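Phosphocarrier protein HPr (Mycoplasma capricolum, PDB 1PCH) carries phosphoryl groups as the general, non sugar-specific component of the phosphoenolpyruvate-dependent sugar phosphotransferase system. Local coordinates at residues A72-A75 / I76-T79; A22-A25 / S26-S30; Q78-D82 / T83-Q87. All coordinates share one frame; numbering follows the deposited sequence.

Contact 1 of 3, residues A72-A75 / I76-T79; sequences AIQA and IKQT
Lys77 and Gln74 run side by side off the same face of helix 69-82, and the lysine can be followed outward atom by atom. Its CB packs against the backbone of the preceding turn, 3.3 Å from Ile73 O. With CG anti to the backbone N (chi1 179°) and an extended chain beyond it, the methylenes run alongside the glutamine; CD comes 4.0 Å from Gln74 OE1. At the end Lys77 NZ donates to a water at 2.7 Å, and this water in turn donates to Gln74 OE1 at 2.9 Å, so a single water joins ammonium and amide oxygen without direct contact between them. Gln74 CB points away from residues 76-79, but the bend at chi2 (-57°) turns the amide back so that OE1 comes beside Lys77 CD.

Beneath these side chains runs regular alpha-helical bonding, each N-H donating to the carbonyl four residues back, from Ile76 N on Ala72 O to Thr79 N on Ala75 O, in the helix that packs on the antiparallel sheet of the HPr open-faced sandwich. Ile73 and Ile76 both touch Phe3 of strand 2-6, whereas Ala75 and Thr79 meet Glu24 of helix 15-25.

Thr79 adds a second bond to the backbone: OG1 donates to Ala75 O at 2.9 Å, from 39° above the carbonyl plane, while Thr79 N reaches the same oxygen from the opposite face.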
loop_
_atom_site.group_PDB
_atom_site.type_symbol
_atom_site.label_atom_id
_atom_site.label_comp_id
_atom_site.label_asym_id
_atom_site.label_seq_id
_atom_site.Cartn_x
_atom_site.Cartn_y
_atom_site.Cartn_z
ATOM N N ALA A 72 3.626 10.241 -4.955
ATOM C CA ALA A 72 2.897 8.998 -4.787
ATOM C C ALA A 72 3.269 8.326 -3.475
ATOM O O ALA A 72 2.403 7.868 -2.743
ATOM C CB ALA A 72 3.126 8.065 -5.953
ATOM N N ILE A 73 4.561 8.220 -3.199
ATOM C CA ILE A 73 4.971 7.525 -1.962
ATOM C C ILE A 73 4.451 8.219 -0.731
ATOM O O ILE A 73 3.906 7.613 0.209
ATOM C CB ILE A 73 6.509 7.428 -1.961
ATOM C CG1 ILE A 73 6.992 6.168 -2.715
ATOM C CG2 ILE A 73 7.118 7.474 -0.597
ATOM C CD1 ILE A 73 6.497 4.910 -2.077
ATOM N N GLN A 74 4.510 9.563 -0.717
ATOM C CA GLN A 74 4.005 10.313 0.430
ATOM C C GLN A 74 2.501 10.182 0.570
ATOM O O GLN A 74 1.983 10.042 1.689
ATOM C CB GLN A 74 4.445 11.768 0.382
ATOM C CG GLN A 74 5.926 11.991 0.348
ATOM C CD GLN A 74 6.702 11.385 1.499
ATOM O OE1 GLN A 74 6.154 11.129 2.563
ATOM N NE2 GLN A 74 8.010 11.246 1.294
ATOM N N ALA A 75 1.826 10.244 -0.592
ATOM C CA ALA A 75 0.384 10.147 -0.631
ATOM C C ALA A 75 -0.050 8.792 -0.051
ATOM O O ALA A 75 -0.898 8.757 0.821
ATOM C CB ALA A 75 -0.169 10.376 -2.000
ATOM N N ILE A 76 0.619 7.738 -0.513
ATOM C CA ILE A 76 0.325 6.391 -0.035
ATOM C C ILE A 76 0.667 6.215 1.452
ATOM O O ILE A 76 -0.102 5.671 2.220
ATOM C CB ILE A 76 1.008 5.340 -0.894
ATOM C CG1 ILE A 76 0.534 5.295 -2.338
ATOM C CG2 ILE A 76 0.899 3.948 -0.228
ATOM C CD1 ILE A 76 -0.951 5.217 -2.516
ATOM N N LYS A 77 1.815 6.724 1.872
ATOM C CA LYS A 77 2.183 6.626 3.286
ATOM C C LYS A 77 1.148 7.332 4.127
ATOM O O LYS A 77 0.582 6.818 5.099
ATOM C CB LYS A 77 3.602 7.181 3.457
ATOM C CG LYS A 77 4.141 7.178 4.858
ATOM C CD LYS A 77 5.480 7.947 4.919
ATOM C CE LYS A 77 5.616 8.576 6.317
ATOM N NZ LYS A 77 6.964 9.243 6.441
ATOM N N GLN A 78 0.806 8.565 3.720
ATOM C CA GLN A 78 -0.201 9.292 4.530
ATOM C C GLN A 78 -1.514 8.563 4.590
ATOM O O GLN A 78 -2.193 8.519 5.613
ATOM C CB GLN A 78 -0.424 10.697 3.951
ATOM C CG GLN A 78 -1.428 11.483 4.830
ATOM C CD GLN A 78 -0.839 11.697 6.221
ATOM O OE1 GLN A 78 0.345 12.034 6.325
ATOM N NE2 GLN A 78 -1.637 11.399 7.249
ATOM N N THR A 79 -1.913 8.001 3.438
ATOM C CA THR A 79 -3.140 7.242 3.374
ATOM C C THR A 79 -3.141 6.071 4.357
ATOM O O THR A 79 -4.152 5.818 5.016
ATOM C CB THR A 79 -3.458 6.732 1.956
ATOM O OG1 THR A 79 -3.657 7.910 1.137
ATOM C CG2 THR A 79 -4.820 6.006 1.958
HETATM O O HOH W 1 7.958 11.158 4.883
#

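Contact 2 of 3, residues A22-A25 / S26-S30; sequences AKEA and SKFSS
Ser26 turns back on Ala22 at the end of helix 15-25, and its two donors share one acceptor. Ser26 N reaches Ala22 O at 3.0 Å and Ser26 OG reaches it at 2.7 Å, the two arriving from opposite faces of the carbonyl plane. The hydroxyl can do this because OG stands beside its own backbone N, anti to the carbonyl carbon (chi1 -70°). Ser26 N also makes a weak bond to Lys23 O.

The carbonyls of Glu24 and Ala25 take donors from further on. Lys27 N donates to Glu24 O at 3.2 Å, and Phe28 N to Ala25 O at 3.2 Å; both N-H groups point well at their oxygens, yet each stands far above the carbonyl plane. The second bond closes a type I beta turn from Ala25 to Phe28, through which the chain leaves the helix toward strand 31-36. Ala25 O lies at the edge of the Phe28 ring, near its plane, and CD2 comes 3.2 Å from Glu24 O. The same ring reaches Ala72 and Ala75 of helix 69-82. Beyond the turn, Phe28 O and Ser30 O both accept from Lys44 NZ, and Ser30 OG bonds to Asp68.

Lys27 CG sits 3.1 Å from Glu24 O, and the chain then crosses the glutamate at a slant until NZ meets Glu24 OE1 at 3.2 Å, from 52° out of the carboxylate plane. Since Lys23 NZ is 5.7 Å from Lys27 NZ, Glu24 probably eases the repulsion of two like charges, and its salt bridge adds a side-chain link to the backbone bonds that end the helix.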
loop_
_atom_site.group_PDB
_atom_site.type_symbol
_atom_site.label_atom_id
_atom_site.label_comp_id
_atom_site.label_asym_id
_atom_site.label_seq_id
_atom_site.Cartn_x
_atom_site.Cartn_y
_atom_site.Cartn_z
ATOM N N ALA A 22 -6.163 1.660 -3.156
ATOM C CA ALA A 22 -6.256 1.440 -4.613
ATOM C C ALA A 22 -6.711 2.710 -5.300
ATOM O O ALA A 22 -6.194 3.080 -6.351
ATOM C CB ALA A 22 -7.209 0.301 -4.874
ATOM N N LYS A 23 -7.668 3.399 -4.665
ATOM C CA LYS A 23 -8.189 4.647 -5.226
ATOM C C LYS A 23 -7.083 5.686 -5.311
ATOM O O LYS A 23 -6.899 6.441 -6.252
ATOM C CB LYS A 23 -9.295 5.180 -4.277
ATOM C CG LYS A 23 -9.615 6.661 -4.578
ATOM C CD LYS A 23 -10.736 7.160 -3.707
ATOM C CE LYS A 23 -11.188 8.566 -4.046
ATOM N NZ LYS A 23 -11.930 9.195 -2.904
ATOM N N GLU A 24 -6.378 5.808 -4.183
ATOM C CA GLU A 24 -5.314 6.798 -4.099
ATOM C C GLU A 24 -4.188 6.506 -5.040
ATOM O O GLU A 24 -3.714 7.366 -5.787
ATOM C CB GLU A 24 -4.806 6.955 -2.668
ATOM C CG GLU A 24 -3.786 8.112 -2.618
ATOM C CD GLU A 24 -4.536 9.434 -2.448
ATOM O OE1 GLU A 24 -5.778 9.383 -2.251
ATOM O OE2 GLU A 24 -3.852 10.460 -2.430
ATOM N N ALA A 25 -3.749 5.226 -5.059
ATOM C CA ALA A 25 -2.678 4.881 -5.989
ATOM C C ALA A 25 -3.039 5.136 -7.433
ATOM O O ALA A 25 -2.191 5.502 -8.229
ATOM C CB ALA A 25 -2.341 3.390 -5.787
ATOM N N SER A 26 -4.325 4.932 -7.787
ATOM C CA SER A 26 -4.772 5.027 -9.170
ATOM C C SER A 26 -4.681 6.393 -9.790
ATOM O O SER A 26 -4.825 6.582 -10.994
ATOM C CB SER A 26 -6.252 4.559 -9.264
ATOM O OG SER A 26 -6.245 3.147 -9.043
ATOM N N LYS A 27 -4.408 7.381 -8.955
ATOM C CA LYS A 27 -4.297 8.747 -9.376
ATOM C C LYS A 27 -2.972 9.068 -10.019
ATOM O O LYS A 27 -2.832 10.121 -10.649
ATOM C CB LYS A 27 -4.397 9.630 -8.071
ATOM C CG LYS A 27 -5.660 9.266 -7.272
ATOM C CD LYS A 27 -5.647 10.089 -5.976
ATOM C CE LYS A 27 -7.062 10.419 -5.504
ATOM N NZ LYS A 27 -6.942 11.453 -4.356
ATOM N N PHE A 28 -1.969 8.269 -9.743
ATOM C CA PHE A 28 -0.606 8.420 -10.116
ATOM C C PHE A 28 -0.236 7.678 -11.388
ATOM O O PHE A 28 -0.646 6.573 -11.674
ATOM C CB PHE A 28 0.318 7.958 -8.963
ATOM C CG PHE A 28 0.034 8.792 -7.704
ATOM C CD1 PHE A 28 0.581 10.057 -7.609
ATOM C CD2 PHE A 28 -0.757 8.327 -6.681
ATOM C CE1 PHE A 28 0.360 10.863 -6.527
ATOM C CE2 PHE A 28 -0.994 9.146 -5.578
ATOM C CZ PHE A 28 -0.449 10.392 -5.501
ATOM N N SER A 29 0.609 8.355 -12.175
ATOM C CA SER A 29 1.109 7.729 -13.354
ATOM C C SER A 29 2.128 6.639 -13.008
ATOM O O SER A 29 2.272 5.677 -13.735
ATOM C CB SER A 29 1.770 8.746 -14.305
ATOM O OG SER A 29 2.863 9.351 -13.710
ATOM N N SER A 30 2.846 6.820 -11.873
ATOM C CA SER A 30 3.855 5.869 -11.491
ATOM C C SER A 30 3.249 4.449 -11.348
ATOM O O SER A 30 2.117 4.304 -10.977
ATOM C CB SER A 30 4.361 6.181 -10.047
ATOM O OG SER A 30 5.168 7.357 -10.080
#

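Contact 3 of 3, residues Q78-D82 / T83-Q87; sequences QTMID and TALIQ
Ile86 folds back under Met80 and Ile81, its CG1 wedged against both. CG1 lies 3.8 Å from Met80 CB and 4.0 Å from Ile81 CG1, with CD1 also close to the methionine CB. This reach depends on the first torsion: CG1 stands between the backbone N and the carbonyl carbon (chi1 75°), which leaves CG2 anti to the carbonyl carbon. Ile81 and Ile86 meet at an oblique angle, and so do Met80 and Leu85, where Met80 CG touches Leu85 CD2 at 4.1 Å. The methionine chain then runs on, extended, away from the tail; Met80 touches Phe3, Ile60 and Ile62 of the sheet, while Ile86 touches Ala5 and Leu85 lies against Leu13, next in sequence to His14, the residue that carries the phosphohistidine intermediate.

The reversal that brings these side chains together is a Schellman motif at the C-terminal end of helix 69-82. Ala84 has a positive phi (66°), and Leu85 N bonds to Met80 O at 2.8 Å, almost in line with the C=O bond. Ala84 N donates to Ile81 O, from well above the carbonyl plane, the second bond of the motif.

Thr83 puts two donors on one oxygen of the last turn: its N and its OG1, the latter at 2.9 Å, reach Thr79 O from opposite faces. Gln78 NE2 donates to Asp82 OD1 at 2.6 Å, with the oxygen in the amide plane but the amide above the carboxylate plane.

One water donates to both Ile81 O and Ile86 O, linking helix end and tail. Thr79 O, Met80 O and Ile81 O thus all find donors, while Met80, Ile81, Leu85 and Ile86 pack the tail on the helix, so polar bonds and apolar contacts together hold the reversal.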
loop_
_atom_site.group_PDB
_atom_site.type_symbol
_atom_site.label_atom_id
_atom_site.label_comp_id
_atom_site.label_asym_id
_atom_site.label_seq_id
_atom_site.Cartn_x
_atom_site.Cartn_y
_atom_site.Cartn_z
ATOM N N GLN A 78 0.806 8.565 3.720
ATOM C CA GLN A 78 -0.201 9.292 4.530
ATOM C C GLN A 78 -1.514 8.563 4.590
ATOM O O GLN A 78 -2.193 8.519 5.613
ATOM C CB GLN A 78 -0.424 10.697 3.951
ATOM C CG GLN A 78 -1.428 11.483 4.830
ATOM C CD GLN A 78 -0.839 11.697 6.221
ATOM O OE1 GLN A 78 0.345 12.034 6.325
ATOM N NE2 GLN A 78 -1.637 11.399 7.249
ATOM N N THR A 79 -1.913 8.001 3.438
ATOM C CA THR A 79 -3.140 7.242 3.374
ATOM C C THR A 79 -3.141 6.071 4.357
ATOM O O THR A 79 -4.152 5.818 5.016
ATOM C CB THR A 79 -3.458 6.732 1.956
ATOM O OG1 THR A 79 -3.657 7.910 1.137
ATOM C CG2 THR A 79 -4.820 6.006 1.958
ATOM N N MET A 80 -2.012 5.375 4.438
ATOM C CA MET A 80 -1.934 4.244 5.365
ATOM C C MET A 80 -2.057 4.689 6.818
ATOM O O MET A 80 -2.649 4.012 7.631
ATOM C CB MET A 80 -0.614 3.484 5.185
ATOM C CG MET A 80 -0.653 2.773 3.824
ATOM S SD MET A 80 0.831 1.781 3.584
ATOM C CE MET A 80 0.339 0.917 2.066
ATOM N N ILE A 81 -1.458 5.847 7.076
ATOM C CA ILE A 81 -1.501 6.386 8.424
ATOM C C ILE A 81 -2.934 6.793 8.742
ATOM O O ILE A 81 -3.483 6.483 9.788
ATOM C CB ILE A 81 -0.566 7.598 8.551
ATOM C CG1 ILE A 81 0.892 7.173 8.657
ATOM C CG2 ILE A 81 -0.986 8.468 9.741
ATOM C CD1 ILE A 81 1.917 8.119 8.176
ATOM N N ASP A 82 -3.503 7.503 7.763
ATOM C CA ASP A 82 -4.866 7.991 7.946
ATOM C C ASP A 82 -5.840 6.843 8.137
ATOM O O ASP A 82 -6.878 6.978 8.756
ATOM C CB ASP A 82 -5.299 8.804 6.721
ATOM C CG ASP A 82 -4.745 10.210 6.699
ATOM O OD1 ASP A 82 -4.032 10.602 7.633
ATOM O OD2 ASP A 82 -4.902 10.866 5.625
ATOM N N THR A 83 -5.580 5.709 7.459
ATOM C CA THR A 83 -6.579 4.630 7.597
ATOM C C THR A 83 -6.200 3.773 8.815
ATOM O O THR A 83 -6.831 2.780 9.136
ATOM C CB THR A 83 -6.723 3.836 6.326
ATOM O OG1 THR A 83 -5.463 3.325 5.881
ATOM C CG2 THR A 83 -7.348 4.627 5.196
ATOM N N ALA A 84 -5.173 4.199 9.532
ATOM C CA ALA A 84 -4.741 3.443 10.725
ATOM C C ALA A 84 -4.188 2.094 10.359
ATOM O O ALA A 84 -4.199 1.121 11.125
ATOM C CB ALA A 84 -5.895 3.348 11.727
ATOM N N LEU A 85 -3.668 1.939 9.125
ATOM C CA LEU A 85 -3.131 0.621 8.764
ATOM C C LEU A 85 -1.751 0.405 9.383
ATOM O O LEU A 85 -1.246 -0.690 9.577
ATOM C CB LEU A 85 -2.984 0.585 7.236
ATOM C CG LEU A 85 -2.733 -0.780 6.617
ATOM C CD1 LEU A 85 -3.906 -1.733 6.855
ATOM C CD2 LEU A 85 -2.624 -0.581 5.050
ATOM N N ILE A 86 -1.058 1.518 9.541
ATOM C CA ILE A 86 0.274 1.575 10.035
ATOM C C ILE A 86 0.320 2.704 11.072
ATOM O O ILE A 86 -0.654 3.466 11.144
ATOM C CB ILE A 86 1.358 1.791 8.956
ATOM C CG1 ILE A 86 1.440 3.217 8.396
ATOM C CG2 ILE A 86 1.167 0.783 7.836
ATOM C CD1 ILE A 86 2.604 3.445 7.475
ATOM N N GLN A 87 1.407 2.756 11.786
ATOM C CA GLN A 87 1.583 3.831 12.778
ATOM C C GLN A 87 2.325 4.980 12.184
ATOM O O GLN A 87 3.252 4.865 11.371
ATOM C CB GLN A 87 2.179 3.243 14.034
ATOM C CG GLN A 87 1.153 2.244 14.674
ATOM C CD GLN A 87 1.493 2.051 16.143
ATOM O OE1 GLN A 87 0.614 1.830 16.967
ATOM N NE2 GLN A 87 2.777 2.175 16.427
HETATM O O HOH W 2 -2.034 5.811 11.900
#

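In the fold
From the N terminus, contact 2 comes first: residues 22-30 close the short turn by which helix 15-25 gives way to strand 31-36. After the remaining strands and helix 46-52, contact 1 lies within helix 69-82, and contact 3 takes that helix into the C-terminal tail. Contact 2 closes before the others open, and contacts 1 and 3 overlap at Gln78 and Thr79 without one enclosing the other. Contacts 1 and 2, with centres about 10 Å apart, meet where helix 69-82 lies beside helix 15-25: Ala75 CB is 3.5 Å from Phe28 CZ, and Thr79 OG1 is 3.8 Å from Glu24 CG. Contact 3 carries the fold on from that interface toward strand 2-6 and the His14 region.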